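Local coordinates for XC6422 protein (Xanthomonas campestris, PDB 2FUK) that probably acts as a small serine hydrolase of the alpha/beta-hydrolase fold, one that lacks a lid over its active site, at residues Met60-Leu65 with Ile70-Phe75. Residues are numbered along the deposited sequence; the frame is centred on the assembly and turned at random.
Sequences MAARAL and ITVVRF
Val72 sits between Ala62 and Leu65: its CG1 packs on Leu65 CB at 3.8 Å, while its CG2 meets Ala62 CB at 3.9 Å. The rotamer makes this fork possible, with CG1 anti to the carbonyl carbon (chi1 -58°) and CG2 between the backbone N and that carbon. CG1 also lies 3.6 Å from Ala62 O, so the valine covers helix backbone as well as side chains. Where the two segments converge, Ile70 N donates to Leu65 O at 3.2 Å, approaching 31° out of the carbonyl plane; this bond ties the end of the segment 60-65 to the start of 70-75. Beside it the Leu65 and Ile70 side chains slant across each other, Leu65 CD2 to Ile70 CD1 at 4.2 Å, and both also touch Ala40 on the neighbouring strand 38-43. At the other end, Arg74 lays its CD against Ala62 CB at 4.1 Å; its guanidinium is held by a salt bridge to Asp27 and a hydrogen bond to Met53 O. The axes of the segments 60-65 and 71-75 run nearly antiparallel (163°) with a closest approach of 8.1 Å, as expected for the helix and second strand of the beta-alpha-beta unit 38-43, 56-66, 71-75 of the alpha/beta-hydrolase fold.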
loop_
_atom_site.group_PDB
_atom_site.type_symbol
_atom_site.label_atom_id
_atom_site.label_comp_id
_atom_site.label_asym_id
_atom_site.label_seq_id
_atom_site.Cartn_x
_atom_site.Cartn_y
_atom_site.Cartn_z
ATOM N N MET A 60 -5.290 6.630 -5.350
ATOM C CA MET A 60 -5.064 5.238 -4.964
ATOM C C MET A 60 -4.707 4.444 -6.215
ATOM O O MET A 60 -3.936 3.492 -6.148
ATOM C CB MET A 60 -6.288 4.618 -4.286
ATOM C CG MET A 60 -6.090 3.143 -3.927
ATOM S SD MET A 60 -4.620 2.828 -2.858
ATOM C CE MET A 60 -5.411 2.069 -1.399
ATOM N N ALA A 61 -5.270 4.833 -7.355
ATOM C CA ALA A 61 -4.953 4.145 -8.598
ATOM C C ALA A 61 -3.487 4.429 -8.890
ATOM O O ALA A 61 -2.753 3.551 -9.343
ATOM C CB ALA A 61 -5.830 4.665 -9.743
ATOM N N ALA A 62 -3.065 5.660 -8.619
ATOM C CA ALA A 62 -1.682 6.047 -8.857
ATOM C C ALA A 62 -0.754 5.262 -7.941
ATOM O O ALA A 62 0.281 4.767 -8.376
ATOM C CB ALA A 62 -1.507 7.553 -8.627
ATOM N N ARG A 63 -1.140 5.141 -6.675
ATOM C CA ARG A 63 -0.337 4.422 -5.695
ATOM C C ARG A 63 -0.220 2.952 -6.062
ATOM O O ARG A 63 0.838 2.349 -5.906
ATOM C CB ARG A 63 -0.962 4.547 -4.307
ATOM C CG ARG A 63 -0.079 4.024 -3.185
ATOM C CD ARG A 63 -0.766 4.208 -1.848
ATOM N NE ARG A 63 -1.277 5.567 -1.670
ATOM C CZ ARG A 63 -2.067 5.932 -0.666
ATOM N NH1 ARG A 63 -2.426 5.037 0.244
ATOM N NH2 ARG A 63 -2.506 7.183 -0.577
ATOM N N ALA A 64 -1.320 2.377 -6.535
ATOM C CA ALA A 64 -1.350 0.976 -6.925
ATOM C C ALA A 64 -0.314 0.679 -8.005
ATOM O O ALA A 64 0.343 -0.361 -7.986
ATOM C CB ALA A 64 -2.746 0.619 -7.423
ATOM N N LEU A 65 -0.170 1.601 -8.951
ATOM C CA LEU A 65 0.787 1.431 -10.039
ATOM C C LEU A 65 2.213 1.716 -9.582
ATOM O O LEU A 65 3.144 1.034 -10.000
ATOM C CB LEU A 65 0.418 2.343 -11.203
ATOM C CG LEU A 65 -0.939 2.044 -11.845
ATOM C CD1 LEU A 65 -1.244 3.097 -12.905
ATOM C CD2 LEU A 65 -0.921 0.660 -12.454
ATOM N N ILE A 70 5.972 1.473 -11.337
ATOM C CA ILE A 70 5.608 2.355 -12.436
ATOM C C ILE A 70 5.591 3.825 -12.020
ATOM O O ILE A 70 5.098 4.165 -10.949
ATOM C CB ILE A 70 4.211 1.966 -12.988
ATOM C CG1 ILE A 70 4.274 0.564 -13.601
ATOM C CG2 ILE A 70 3.736 2.991 -14.015
ATOM C CD1 ILE A 70 2.915 -0.017 -13.961
ATOM N N THR A 71 6.153 4.688 -12.864
ATOM C CA THR A 71 6.155 6.128 -12.598
ATOM C C THR A 71 4.773 6.616 -13.028
ATOM O O THR A 71 4.298 6.279 -14.116
ATOM C CB THR A 71 7.230 6.859 -13.430
ATOM O OG1 THR A 71 8.525 6.364 -13.073
ATOM C CG2 THR A 71 7.181 8.370 -13.179
ATOM N N VAL A 72 4.126 7.412 -12.187
ATOM C CA VAL A 72 2.784 7.866 -12.512
ATOM C C VAL A 72 2.631 9.368 -12.653
ATOM O O VAL A 72 3.187 10.139 -11.878
ATOM C CB VAL A 72 1.765 7.351 -11.469
ATOM C CG1 VAL A 72 1.815 5.835 -11.416
ATOM C CG2 VAL A 72 2.074 7.919 -10.103
ATOM N N VAL A 73 1.873 9.770 -13.664
ATOM C CA VAL A 73 1.619 11.179 -13.918
ATOM C C VAL A 73 0.137 11.469 -13.743
ATOM O O VAL A 73 -0.705 10.780 -14.316
ATOM C CB VAL A 73 2.026 11.572 -15.357
ATOM C CG1 VAL A 73 1.667 13.034 -15.625
ATOM C CG2 VAL A 73 3.516 11.352 -15.550
ATOM N N ARG A 74 -0.167 12.475 -12.931
ATOM C CA ARG A 74 -1.538 12.908 -12.708
ATOM C C ARG A 74 -1.601 14.335 -13.237
ATOM O O ARG A 74 -0.572 15.008 -13.341
ATOM C CB ARG A 74 -1.881 12.894 -11.216
ATOM C CG ARG A 74 -2.008 11.499 -10.627
ATOM C CD ARG A 74 -2.245 11.566 -9.127
ATOM N NE ARG A 74 -1.049 11.997 -8.409
ATOM C CZ ARG A 74 -0.970 13.080 -7.638
ATOM N NH1 ARG A 74 0.172 13.370 -7.031
ATOM N NH2 ARG A 74 -2.024 13.874 -7.473
ATOM N N PHE A 75 -2.794 14.795 -13.588
ATOM C CA PHE A 75 -2.926 16.156 -14.086
ATOM C C PHE A 75 -4.369 16.621 -14.040
ATOM O O PHE A 75 -5.303 15.811 -14.006
ATOM C CB PHE A 75 -2.370 16.257 -15.522
ATOM C CG PHE A 75 -3.282 15.693 -16.582
ATOM C CD1 PHE A 75 -4.134 16.528 -17.302
ATOM C CD2 PHE A 75 -3.272 14.331 -16.876
ATOM C CE1 PHE A 75 -4.964 16.018 -18.302
ATOM C CE2 PHE A 75 -4.093 13.810 -17.868
ATOM C CZ PHE A 75 -4.942 14.653 -18.587
#